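Local coordinates for TerD domain-containing protein (PDB 2QNG) that is of unknown function but binds two calcium ions and, as a TerD-domain protein, belongs to the CAPAB/TerDEXZ family, at residues V54-L59 against G65-V70; S77-I82 against S109-V114; G117-Q122 against A187-V192. All coordinates share one frame; numbering follows the deposited sequence. Where two conformers were deposited one is given.

Interaction 1. Residues V54-L59 against G65-V70; sequences VAATFL and GKPAYV
F58 and P67 form the apolar heart of this contact, their side chains lying side by side and pointing the same way. F58 CE1 comes to 3.7 Å from P67 CG, and proline suits the spot because its compact ring offers only CH groups to the phenyl. On the same side of the sheet, A56 CB meets V70 CG1 at 3.9 Å and has P67 CB nearby, so the single methyl of alanine fits between them. A56 and V70 form a non-hydrogen-bonded pair with their CA atoms 4.4 Å apart. The other side of the sheet carries T57 against Y69. T57 OG1 sits 3.3 Å above the plane of the Y69 ring, over its centre, while CG2 rests near the phenol end and CB makes a CH-pi contact with the same face. A chi1 of 59° puts OG1 between the backbone N and the carbonyl carbon, where it also receives a weak hydrogen bond from Y69 N. Threonine therefore serves twice, with a methyl for the ring and a hydroxyl near the neighbouring backbone. Further out the chemistry turns polar. T57 N donates to Y69 O at 3.1 Å in a nearly straight bond (167°), and A68 N returns one to T57 O at 2.8 Å, its donor tilted from the carbonyl plane. G65 O lies at the edge of the F58 ring, 3.2 Å from CE1, consistent with a weak attraction to the slightly positive ring hydrogens. At the solvent end, a water accepts from L59 N and donates to K66 O, bridging the end of strand 51-59 to the loop before 69-71. The whole is an antiparallel beta hairpin, in which 69-71 forms an edge strand beside 51-59 in one sheet of the TerD domain.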
ATOM      1  N   VAL A  54      -2.479   2.323  -1.067  1.00  9.10           N
ATOM      2  CA  VAL A  54      -2.953   2.060  -2.426  0.50  9.76           C
ATOM      3  C   VAL A  54      -2.511   0.668  -2.845  1.00  9.87           C
ATOM      4  O   VAL A  54      -1.431   0.195  -2.479  1.00 10.37           O
ATOM      5  CB  VAL A  54      -2.501   3.153  -3.451  0.50 11.05           C
ATOM      6  CG1 VAL A  54      -1.028   3.293  -3.430  0.50 11.63           C
ATOM      7  CG2 VAL A  54      -2.988   2.821  -4.865  0.50 11.45           C
ATOM      8  N   ALA A  55      -3.407  -0.009  -3.570  1.00  8.96           N
ATOM      9  CA  ALA A  55      -3.077  -1.321  -4.130  1.00 10.10           C
ATOM     10  C   ALA A  55      -3.289  -1.298  -5.632  1.00  9.75           C
ATOM     11  O   ALA A  55      -4.196  -0.617  -6.118  1.00 10.45           O
ATOM     12  CB  ALA A  55      -3.917  -2.409  -3.493  1.00 10.73           C
ATOM     13  N   ALA A  56      -2.489  -2.086  -6.346  1.00 10.05           N
ATOM     14  CA  ALA A  56      -2.632  -2.219  -7.784  1.00 10.75           C
ATOM     15  C   ALA A  56      -2.604  -3.682  -8.149  1.00 10.47           C
ATOM     16  O   ALA A  56      -1.811  -4.443  -7.583  1.00 10.88           O
ATOM     17  CB  ALA A  56      -1.553  -1.442  -8.527  1.00 11.63           C
ATOM     18  N   THR A  57      -3.484  -4.075  -9.080  1.00  9.58           N
ATOM     19  CA  THR A  57      -3.483  -5.445  -9.606  1.00 10.57           C
ATOM     20  C   THR A  57      -2.885  -5.440 -11.005  1.00 10.76           C
ATOM     21  O   THR A  57      -2.973  -4.431 -11.736  1.00 11.59           O
ATOM     22  CB  THR A  57      -4.891  -6.010  -9.678  1.00 10.86           C
ATOM     23  OG1 THR A  57      -5.636  -5.139 -10.520  1.00 11.57           O
ATOM     24  CG2 THR A  57      -5.491  -6.054  -8.261  1.00 12.14           C
ATOM     25  N   PHE A  58      -2.279  -6.576 -11.372  1.00 11.25           N
ATOM     26  CA  PHE A  58      -1.636  -6.727 -12.688  1.00 11.80           C
ATOM     27  C   PHE A  58      -2.015  -8.042 -13.340  1.00 12.52           C
ATOM     28  O   PHE A  58      -2.184  -9.061 -12.676  1.00 12.40           O
ATOM     29  CB  PHE A  58      -0.113  -6.595 -12.577  1.00 11.66           C
ATOM     30  CG  PHE A  58       0.311  -5.301 -11.965  1.00 11.56           C
ATOM     31  CD1 PHE A  58       0.625  -4.204 -12.771  1.00 11.20           C
ATOM     32  CD2 PHE A  58       0.332  -5.163 -10.580  1.00 11.96           C
ATOM     33  CE1 PHE A  58       0.940  -2.988 -12.191  1.00 11.33           C
ATOM     34  CE2 PHE A  58       0.668  -3.950  -9.993  1.00 10.32           C
ATOM     35  CZ  PHE A  58       0.969  -2.855 -10.795  1.00 11.21           C
ATOM     36  N   LEU A  59      -2.122  -8.002 -14.660  1.00 13.76           N
ATOM     37  CA  LEU A  59      -2.611  -9.140 -15.415  1.00 15.28           C
ATOM     38  C   LEU A  59      -1.496 -10.136 -15.647  1.00 16.31           C
ATOM     39  O   LEU A  59      -0.321  -9.756 -15.785  1.00 15.69           O
ATOM     40  CB  LEU A  59      -3.137  -8.670 -16.776  1.00 16.34           C
ATOM     41  CG  LEU A  59      -4.323  -7.698 -16.779  1.00 18.49           C
ATOM     42  CD1 LEU A  59      -4.642  -7.214 -18.180  1.00 20.14           C
ATOM     43  CD2 LEU A  59      -5.547  -8.338 -16.116  1.00 19.47           C
ATOM     44  N   GLY A  65       3.645  -4.330 -15.654  1.00 20.44           N
ATOM     45  CA  GLY A  65       3.252  -3.260 -16.561  1.00 19.85           C
ATOM     46  C   GLY A  65       2.118  -2.371 -16.099  1.00 17.99           C
ATOM     47  O   GLY A  65       2.150  -1.872 -14.969  1.00 19.24           O
ATOM     48  N   LYS A  66       1.147  -2.141 -16.990  1.00 16.98           N
ATOM     49  CA  LYS A  66       0.046  -1.204 -16.684  1.00 16.32           C
ATOM     50  C   LYS A  66      -0.901  -1.816 -15.648  1.00 14.82           C
ATOM     51  O   LYS A  66      -1.408  -2.918 -15.859  1.00 14.80           O
ATOM     52  CB  LYS A  66      -0.756  -0.842 -17.940  1.00 16.81           C
ATOM     53  CG  LYS A  66      -1.873   0.217 -17.707  1.00 17.25           C
ATOM     54  CD  LYS A  66      -2.559   0.698 -19.004  1.00 18.57           C
ATOM     55  CE  LYS A  66      -3.738   1.655 -18.687  1.00 21.33           C
ATOM     56  NZ  LYS A  66      -4.276   2.425 -19.873  1.00 22.19           N
ATOM     57  N   PRO A  67      -1.164  -1.104 -14.534  1.00 14.04           N
ATOM     58  CA  PRO A  67      -2.120  -1.670 -13.580  1.00 13.20           C
ATOM     59  C   PRO A  67      -3.459  -1.983 -14.242  1.00 13.55           C
ATOM     60  O   PRO A  67      -3.925  -1.177 -15.060  1.00 14.22           O
ATOM     61  CB  PRO A  67      -2.271  -0.545 -12.542  1.00 14.55           C
ATOM     62  CG  PRO A  67      -0.958   0.181 -12.620  1.00 15.35           C
ATOM     63  CD  PRO A  67      -0.627   0.189 -14.078  1.00 14.48           C
ATOM     64  N   ALA A  68      -4.054  -3.147 -13.924  1.00 12.23           N
ATOM     65  CA  ALA A  68      -5.404  -3.425 -14.379  1.00 12.99           C
ATOM     66  C   ALA A  68      -6.384  -2.480 -13.701  1.00 12.17           C
ATOM     67  O   ALA A  68      -7.285  -1.925 -14.342  1.00 13.68           O
ATOM     68  CB  ALA A  68      -5.785  -4.888 -14.150  1.00 12.91           C
ATOM     69  N   TYR A  69      -6.181  -2.272 -12.392  1.00 11.28           N
ATOM     70  CA  TYR A  69      -6.913  -1.259 -11.646  1.00 11.51           C
ATOM     71  C   TYR A  69      -6.154  -0.974 -10.378  1.00 10.97           C
ATOM     72  O   TYR A  69      -5.264  -1.730  -9.978  1.00 10.48           O
ATOM     73  CB  TYR A  69      -8.373  -1.665 -11.343  1.00 12.08           C
ATOM     74  CG  TYR A  69      -8.557  -2.923 -10.527  1.00 12.51           C
ATOM     75  CD1 TYR A  69      -8.432  -2.908  -9.128  1.00 12.28           C
ATOM     76  CD2 TYR A  69      -8.855  -4.129 -11.145  1.00 13.40           C
ATOM     77  CE1 TYR A  69      -8.629  -4.066  -8.372  1.00 13.42           C
ATOM     78  CE2 TYR A  69      -9.037  -5.293 -10.388  1.00 14.67           C
ATOM     79  CZ  TYR A  69      -8.931  -5.250  -9.022  1.00 13.53           C
ATOM     80  OH  TYR A  69      -9.121  -6.375  -8.244  1.00 17.01           O
ATOM     81  N   VAL A  70      -6.496   0.160  -9.789  1.00 10.92           N
ATOM     82  CA  VAL A  70      -5.955   0.521  -8.490  1.00 11.44           C
ATOM     83  C   VAL A  70      -7.072   0.788  -7.484  1.00 10.92           C
ATOM     84  O   VAL A  70      -8.183   1.199  -7.860  1.00 12.10           O
ATOM     85  CB  VAL A  70      -5.026   1.763  -8.561  1.00 13.76           C
ATOM     86  CG1 VAL A  70      -3.877   1.536  -9.534  1.00 15.23           C
ATOM     87  CG2 VAL A  70      -5.779   2.986  -8.943  1.00 14.62           C
TER
HETATM   88  O   HOH W   1      -1.054  -5.652 -16.031  1.00 19.52           O

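Interaction 2. Residues S77-I82 against S109-V114; sequences SPDGTI and SRYARV
The backbones of 77-82 and 109-114 stay well apart, the closest CA atoms, those of I82 and V114, being 10.1 Å from each other, so side chains and a water make the junction. The first segment is a tight loop built from an ST turn followed by an Asx turn, and the second enters strand 111-120 through a classic beta bulge, with A112 and R113 both opposite F58. The two segments meet at two places. In the interior, I82 CD1 reaches V114 CG1 at 4.5 Å, a loose contact of branched aliphatic groups. I82 begins strand 82-86 and V114 belongs to the other sheet, so this pair spans the space between the two sheets, among M100 and L102. Nearer the surface, D79 and Y111 approach from opposite directions, D79 OD2 lying 4.0 Å from Y111 CE2 with the carboxylate and ring planes 71° apart. D79 CG sits between its own backbone N and carbonyl carbon (chi1 54°), which turns OD1 back into the loop. There it accepts from T81 N at 3.2 Å on its anti lone pair. S77 OG in turn accepts from D79 N at 3.0 Å, fixing the backbone that carries the aspartate, while G80 takes the positive phi that glycine tolerates readily. OD2 points across the contact toward Y111 and also receives a weak hydrogen bond from Y69 OH. Donation from T81 N and from a bridging water would probably favour the ionised carboxylate. That water completes the join, donating to D79 OD2 at 2.8 Å and hydrogen-bonded to Y111 OH at 2.6 Å.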
ATOM      1  N   SER A  77     -12.430  -1.138  -5.676  1.00 11.92           N
ATOM      2  CA  SER A  77     -12.194  -2.278  -6.557  1.00 13.94           C
ATOM      3  C   SER A  77     -13.433  -2.547  -7.410  1.00 14.83           C
ATOM      4  O   SER A  77     -14.549  -2.406  -6.936  1.00 16.54           O
ATOM      5  CB  SER A  77     -11.955  -3.527  -5.716  1.00 14.95           C
ATOM      6  OG  SER A  77     -12.024  -4.674  -6.538  1.00 17.71           O
ATOM      7  N   PRO A  78     -13.248  -2.984  -8.668  1.00 15.91           N
ATOM      8  CA  PRO A  78     -14.445  -3.303  -9.465  1.00 16.66           C
ATOM      9  C   PRO A  78     -15.101  -4.607  -9.026  1.00 17.66           C
ATOM     10  O   PRO A  78     -16.277  -4.831  -9.312  1.00 18.31           O
ATOM     11  CB  PRO A  78     -13.904  -3.408 -10.897  1.00 17.24           C
ATOM     12  CG  PRO A  78     -12.451  -3.725 -10.749  1.00 18.04           C
ATOM     13  CD  PRO A  78     -11.990  -3.177  -9.408  1.00 15.68           C
ATOM     14  N   ASP A  79     -14.339  -5.430  -8.300  1.00 18.17           N
ATOM     15  CA  ASP A  79     -14.743  -6.796  -7.964  1.00 18.11           C
ATOM     16  C   ASP A  79     -14.960  -7.008  -6.446  1.00 17.79           C
ATOM     17  O   ASP A  79     -15.278  -8.133  -6.048  1.00 18.20           O
ATOM     18  CB  ASP A  79     -13.765  -7.874  -8.578  1.00 18.92           C
ATOM     19  CG  ASP A  79     -12.282  -7.655  -8.208  1.00 20.68           C
ATOM     20  OD1 ASP A  79     -12.043  -7.324  -7.034  1.00 21.71           O
ATOM     21  OD2 ASP A  79     -11.356  -7.841  -9.074  1.00 20.90           O
ATOM     22  N   GLY A  80     -14.756  -5.961  -5.616  1.00 16.01           N
ATOM     23  CA  GLY A  80     -14.969  -6.021  -4.154  1.00 12.95           C
ATOM     24  C   GLY A  80     -13.991  -6.896  -3.341  1.00 11.09           C
ATOM     25  O   GLY A  80     -14.214  -7.199  -2.158  1.00 13.26           O
ATOM     26  N   THR A  81     -12.921  -7.333  -3.987  1.00  9.91           N
ATOM     27  CA  THR A  81     -12.003  -8.270  -3.354  1.00  9.82           C
ATOM     28  C   THR A  81     -10.877  -7.563  -2.625  1.00  8.79           C
ATOM     29  O   THR A  81     -10.225  -8.177  -1.801  1.00  9.26           O
ATOM     30  CB  THR A  81     -11.404  -9.261  -4.366  1.00 11.26           C
ATOM     31  OG1 THR A  81     -10.682  -8.546  -5.380  1.00 15.50           O
ATOM     32  CG2 THR A  81     -12.525 -10.073  -5.023  1.00 12.93           C
ATOM     33  N   ILE A  82     -10.632  -6.289  -2.945  1.00  8.14           N
ATOM     34  CA  ILE A  82      -9.590  -5.489  -2.296  1.00  8.66           C
ATOM     35  C   ILE A  82     -10.315  -4.225  -1.884  1.00  8.09           C
ATOM     36  O   ILE A  82     -11.017  -3.618  -2.711  1.00  9.22           O
ATOM     37  CB  ILE A  82      -8.448  -5.128  -3.258  1.00  8.55           C
ATOM     38  CG1 ILE A  82      -7.655  -6.382  -3.653  1.00 10.06           C
ATOM     39  CG2 ILE A  82      -7.523  -4.087  -2.641  1.00  9.80           C
ATOM     40  CD1 ILE A  82      -6.683  -6.196  -4.823  1.00 10.92           C
ATOM     41  N   SER A 109      -8.210 -15.544 -11.768  0.50 17.29           N
ATOM     42  CA  SER A 109      -6.891 -16.019 -12.176  0.50 18.06           C
ATOM     43  C   SER A 109      -6.168 -15.104 -13.165  0.50 18.42           C
ATOM     44  O   SER A 109      -4.935 -15.149 -13.252  0.50 19.11           O
ATOM     45  CB  SER A 109      -6.979 -17.425 -12.777  0.50 18.20           C
ATOM     46  OG  SER A 109      -7.638 -17.379 -14.025  0.50 18.89           O
ATOM     47  N   ARG A 110      -6.923 -14.295 -13.915  1.00 18.56           N
ATOM     48  CA  ARG A 110      -6.342 -13.306 -14.828  0.50 18.80           C
ATOM     49  C   ARG A 110      -5.336 -12.378 -14.134  1.00 18.40           C
ATOM     50  O   ARG A 110      -4.472 -11.794 -14.779  1.00 18.75           O
ATOM     51  CB  ARG A 110      -7.447 -12.476 -15.498  0.50 18.96           C
ATOM     52  CG  ARG A 110      -8.122 -11.437 -14.599  0.50 19.27           C
ATOM     53  CD  ARG A 110      -9.119 -10.567 -15.368  0.50 19.56           C
ATOM     54  NE  ARG A 110     -10.433 -11.201 -15.457  0.50 23.47           N
ATOM     55  CZ  ARG A 110     -11.541 -10.740 -14.881  0.50 21.60           C
ATOM     56  NH1 ARG A 110     -11.521  -9.621 -14.172  0.50 25.17           N
ATOM     57  NH2 ARG A 110     -12.682 -11.397 -15.033  0.50 26.19           N
ATOM     58  N   TYR A 111      -5.489 -12.216 -12.814  1.00 17.86           N
ATOM     59  CA  TYR A 111      -4.581 -11.371 -12.024  1.00 17.45           C
ATOM     60  C   TYR A 111      -3.483 -12.219 -11.439  1.00 17.38           C
ATOM     61  O   TYR A 111      -3.761 -13.177 -10.720  1.00 19.56           O
ATOM     62  CB  TYR A 111      -5.338 -10.638 -10.907  1.00 17.38           C
ATOM     63  CG  TYR A 111      -6.464  -9.808 -11.456  1.00 16.70           C
ATOM     64  CD1 TYR A 111      -6.197  -8.672 -12.226  1.00 17.10           C
ATOM     65  CD2 TYR A 111      -7.793 -10.179 -11.251  1.00 15.99           C
ATOM     66  CE1 TYR A 111      -7.227  -7.910 -12.765  1.00 17.45           C
ATOM     67  CE2 TYR A 111      -8.839  -9.422 -11.776  1.00 17.97           C
ATOM     68  CZ  TYR A 111      -8.547  -8.292 -12.543  1.00 17.60           C
ATOM     69  OH  TYR A 111      -9.579  -7.552 -13.083  1.00 20.01           O
ATOM     70  N   ALA A 112      -2.238 -11.871 -11.730  1.00 15.15           N
ATOM     71  CA  ALA A 112      -1.118 -12.669 -11.296  1.00 14.88           C
ATOM     72  C   ALA A 112      -0.231 -11.984 -10.284  1.00 13.25           C
ATOM     73  O   ALA A 112       0.628 -12.627  -9.676  1.00 13.74           O
ATOM     74  CB  ALA A 112      -0.282 -13.084 -12.505  1.00 16.23           C
ATOM     75  N   ARG A 113      -0.444 -10.680 -10.086  1.00 12.25           N
ATOM     76  CA  ARG A 113       0.422  -9.925  -9.199  1.00 12.13           C
ATOM     77  C   ARG A 113      -0.335  -8.756  -8.613  1.00 11.78           C
ATOM     78  O   ARG A 113      -1.183  -8.163  -9.270  1.00 11.82           O
ATOM     79  CB  ARG A 113       1.651  -9.441  -9.974  1.00 12.69           C
ATOM     80  CG  ARG A 113       2.649  -8.602  -9.183  1.00 12.38           C
ATOM     81  CD  ARG A 113       3.999  -8.492  -9.955  1.00 13.82           C
ATOM     82  NE  ARG A 113       4.958  -7.614  -9.283  1.00 15.40           N
ATOM     83  CZ  ARG A 113       5.148  -6.334  -9.596  1.00 15.62           C
ATOM     84  NH1 ARG A 113       4.458  -5.770 -10.580  1.00 14.38           N
ATOM     85  NH2 ARG A 113       6.058  -5.628  -8.930  1.00 18.08           N
ATOM     86  N   VAL A 114      -0.052  -8.487  -7.339  1.00 10.81           N
ATOM     87  CA  VAL A 114      -0.631  -7.343  -6.630  1.00 10.35           C
ATOM     88  C   VAL A 114       0.509  -6.630  -5.927  1.00  9.53           C
ATOM     89  O   VAL A 114       1.339  -7.276  -5.274  1.00 10.64           O
ATOM     90  CB  VAL A 114      -1.669  -7.804  -5.570  1.00 10.53           C
ATOM     91  CG1 VAL A 114      -2.244  -6.587  -4.791  1.00 12.22           C
ATOM     92  CG2 VAL A 114      -2.786  -8.552  -6.246  1.00 11.52           C
TER
HETATM   93  O   HOH W   2     -11.847  -7.681 -11.781  1.00 28.60           O

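Interaction 3. Residues G117-Q122 against A187-V192; sequences GVVIQQ and ATFARV
F189 reaches down from helix 186-192 onto strand 111-120 and makes nearly all of this buried contact. With CG anti to the backbone N (chi1 179°), the ring is carried away from the helix toward the sheet. A chi2 of 76° then turns the CD2-CE2 side of the ring to V119 and brings CZ over to G117. V119 crosses the phenylalanine obliquely. Its CG1, anti to the carbonyl carbon, comes to 3.2 Å from F189 CD2, closer than carbon atoms usually settle, so the packing is tight here. Two residues earlier, G117 CA lies at the ring's edge, 4.2 Å from F189 CZ. Glycine suits this place, since a CB would point at the ring. A beta-branched valine suits V119, its stiff side chain keeping a methyl against the phenyl. An alanine at F189 would probably open a gap above G117 and V119 and deprive the helix of its main hold on this strand. The axes of 187-192 and 117-120 lie 9.5 Å apart at closest and run nearly antiparallel, at 161°, with the helix on the face of the sheet turned from the sandwich interior. Around F189 lie V54 of strand 51-59, A159 and T161 of strand 159-167, and Y182 of strand 173-182, whose ring meets it edge-to-face.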
ATOM      1  N   GLY A 117       1.207  -0.219  -1.612  1.00  9.42           N
ATOM      2  CA  GLY A 117       2.077   0.928  -1.348  1.00  9.34           C
ATOM      3  C   GLY A 117       1.427   1.935  -0.449  1.00  8.17           C
ATOM      4  O   GLY A 117       0.232   1.826  -0.122  1.00  8.72           O
ATOM      5  N   VAL A 118       2.234   2.929  -0.064  1.00  8.58           N
ATOM      6  CA  VAL A 118       1.793   3.992   0.807  1.00  8.75           C
ATOM      7  C   VAL A 118       2.300   5.284   0.186  1.00  9.38           C
ATOM      8  O   VAL A 118       3.504   5.409  -0.088  1.00 10.04           O
ATOM      9  CB  VAL A 118       2.354   3.830   2.238  1.00  9.71           C
ATOM     10  CG1 VAL A 118       1.976   5.009   3.132  1.00 10.72           C
ATOM     11  CG2 VAL A 118       1.883   2.506   2.853  1.00 10.87           C
ATOM     12  N   VAL A 119       1.384   6.231  -0.044  1.00  9.01           N
ATOM     13  CA  VAL A 119       1.768   7.553  -0.523  1.00  9.31           C
ATOM     14  C   VAL A 119       1.573   8.591   0.559  1.00  8.89           C
ATOM     15  O   VAL A 119       0.632   8.481   1.354  1.00  9.69           O
ATOM     16  CB  VAL A 119       0.952   7.960  -1.776  1.00 10.30           C
ATOM     17  CG1 VAL A 119       1.159   6.966  -2.883  1.00 12.99           C
ATOM     18  CG2 VAL A 119      -0.557   8.101  -1.474  1.00 12.26           C
ATOM     19  N   ILE A 120       2.425   9.613   0.556  1.00  8.59           N
ATOM     20  CA  ILE A 120       2.221  10.766   1.394  1.00  8.78           C
ATOM     21  C   ILE A 120       1.642  11.843   0.500  1.00  9.12           C
ATOM     22  O   ILE A 120       2.216  12.171  -0.546  1.00 10.40           O
ATOM     23  CB  ILE A 120       3.533  11.275   1.977  1.00  8.49           C
ATOM     24  CG1 ILE A 120       4.246  10.178   2.774  1.00  8.94           C
ATOM     25  CG2 ILE A 120       3.273  12.539   2.833  1.00 10.51           C
ATOM     26  CD1 ILE A 120       5.688  10.491   3.058  1.00  9.28           C
ATOM     27  N   GLN A 121       0.482  12.378   0.874  1.00  9.93           N
ATOM     28  CA  GLN A 121      -0.098  13.471   0.081  1.00 10.49           C
ATOM     29  C   GLN A 121       0.839  14.679   0.103  1.00 11.15           C
ATOM     30  O   GLN A 121       1.410  15.012   1.144  1.00 12.20           O
ATOM     31  CB  GLN A 121      -1.465  13.877   0.626  1.00 10.38           C
ATOM     32  CG  GLN A 121      -2.541  12.812   0.349  1.00 12.10           C
ATOM     33  CD  GLN A 121      -2.931  12.720  -1.132  1.00 13.20           C
ATOM     34  OE1 GLN A 121      -2.766  13.680  -1.892  1.00 14.77           O
ATOM     35  NE2 GLN A 121      -3.410  11.560  -1.545  1.00 13.66           N
ATOM     36  N   GLN A 122       0.971  15.336  -1.060  1.00 11.91           N
ATOM     37  CA  GLN A 122       1.965  16.403  -1.267  1.00 12.97           C
ATOM     38  C   GLN A 122       1.351  17.765  -1.540  1.00 14.88           C
ATOM     39  O   GLN A 122       2.063  18.761  -1.546  1.00 15.27           O
ATOM     40  CB  GLN A 122       2.882  16.054  -2.460  1.00 12.50           C
ATOM     41  CG  GLN A 122       3.695  14.775  -2.291  1.00 11.99           C
ATOM     42  CD  GLN A 122       4.621  14.855  -1.109  1.00 11.37           C
ATOM     43  OE1 GLN A 122       5.425  15.785  -1.000  1.00 11.67           O
ATOM     44  NE2 GLN A 122       4.538  13.862  -0.225  1.00 11.28           N
ATOM     45  N   ALA A 187      -0.733  10.572  -7.697  1.00 13.03           N
ATOM     46  CA  ALA A 187      -1.274  10.187  -9.002  1.00 13.01           C
ATOM     47  C   ALA A 187      -0.245   9.485  -9.888  1.00 12.69           C
ATOM     48  O   ALA A 187      -0.559   8.492 -10.572  1.00 13.46           O
ATOM     49  CB  ALA A 187      -1.859  11.372  -9.702  1.00 14.28           C
ATOM     50  N   THR A 188       0.980   9.988  -9.862  1.00 11.41           N
ATOM     51  CA  THR A 188       2.037   9.382 -10.640  1.00 11.01           C
ATOM     52  C   THR A 188       2.410   8.009 -10.073  1.00 11.00           C
ATOM     53  O   THR A 188       2.541   7.042 -10.826  1.00 10.78           O
ATOM     54  CB  THR A 188       3.267  10.301 -10.720  1.00 11.88           C
ATOM     55  OG1 THR A 188       2.874  11.558 -11.280  1.00 15.07           O
ATOM     56  CG2 THR A 188       4.371   9.688 -11.554  1.00 11.32           C
ATOM     57  N   PHE A 189       2.555   7.940  -8.750  1.00 11.25           N
ATOM     58  CA  PHE A 189       2.893   6.691  -8.091  1.00 10.97           C
ATOM     59  C   PHE A 189       1.923   5.582  -8.486  1.00 11.77           C
ATOM     60  O   PHE A 189       2.350   4.456  -8.779  1.00 12.33           O
ATOM     61  CB  PHE A 189       2.872   6.886  -6.579  1.00 10.86           C
ATOM     62  CG  PHE A 189       3.177   5.640  -5.807  1.00 10.45           C
ATOM     63  CD1 PHE A 189       4.475   5.171  -5.701  1.00 10.71           C
ATOM     64  CD2 PHE A 189       2.161   4.944  -5.172  1.00 11.32           C
ATOM     65  CE1 PHE A 189       4.749   4.017  -4.973  1.00  9.58           C
ATOM     66  CE2 PHE A 189       2.446   3.812  -4.416  1.00 11.05           C
ATOM     67  CZ  PHE A 189       3.730   3.370  -4.303  1.00 10.60           C
ATOM     68  N   ALA A 190       0.625   5.890  -8.495  1.00 12.05           N
ATOM     69  CA  ALA A 190      -0.374   4.871  -8.813  1.00 13.39           C
ATOM     70  C   ALA A 190      -0.183   4.272 -10.194  1.00 13.47           C
ATOM     71  O   ALA A 190      -0.565   3.130 -10.442  1.00 15.39           O
ATOM     72  CB  ALA A 190      -1.795   5.394  -8.635  1.00 13.89           C
ATOM     73  N   ARG A 191       0.425   5.037 -11.103  1.00 12.39           N
ATOM     74  CA  ARG A 191       0.607   4.554 -12.472  1.00 12.67           C
ATOM     75  C   ARG A 191       1.878   3.744 -12.630  1.00 12.74           C
ATOM     76  O   ARG A 191       1.972   2.913 -13.542  1.00 13.98           O
ATOM     77  CB  ARG A 191       0.644   5.711 -13.484  1.00 12.42           C
ATOM     78  CG  ARG A 191      -0.549   6.646 -13.459  1.00 15.61           C
ATOM     79  CD  ARG A 191      -1.892   5.961 -13.564  1.00 19.07           C
ATOM     80  NE  ARG A 191      -2.022   5.057 -14.703  1.00 19.85           N
ATOM     81  CZ  ARG A 191      -2.850   4.008 -14.739  1.00 19.89           C
ATOM     82  NH1 ARG A 191      -3.643   3.748 -13.700  1.00 22.44           N
ATOM     83  NH2 ARG A 191      -2.901   3.242 -15.822  1.00 19.31           N
ATOM     84  N   VAL A 192       2.875   4.017 -11.781  1.00 11.55           N
ATOM     85  CA  VAL A 192       4.216   3.435 -11.963  1.00 11.79           C
ATOM     86  C   VAL A 192       4.591   2.397 -10.910  1.00 11.46           C
ATOM     87  O   VAL A 192       5.643   1.751 -11.008  1.00 11.90           O
ATOM     88  CB  VAL A 192       5.321   4.527 -12.081  1.00 11.87           C
ATOM     89  CG1 VAL A 192       5.017   5.461 -13.236  1.00 12.84           C
ATOM     90  CG2 VAL A 192       5.495   5.302 -10.754  1.00 12.06           C
TER

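How the interactions relate
Strands 51-59 and 111-120, neighbours in one sheet, tie the three contacts together. Interaction 1 is a partly buried edge pairing, combining backbone hydrogen bonds with side-chain packing, whereas interactions 2 and 3 have no direct hydrogen bond between their segments. Interaction 3 is wholly apolar and buried, packing a short helix on the sheet's outer face; V119, which the helix packs on, has its side chain about 7 Å from a bound calcium. Interaction 2 lies at the other end of strand 111-120 and on the interior side, with one loose aliphatic contact and one aspartate-tyrosine contact bridged by water. Direct links join them: F58 N to R113 O at 2.9 Å between interactions 1 and 2, V54 O to G117 N at 2.8 Å between 1 and 3.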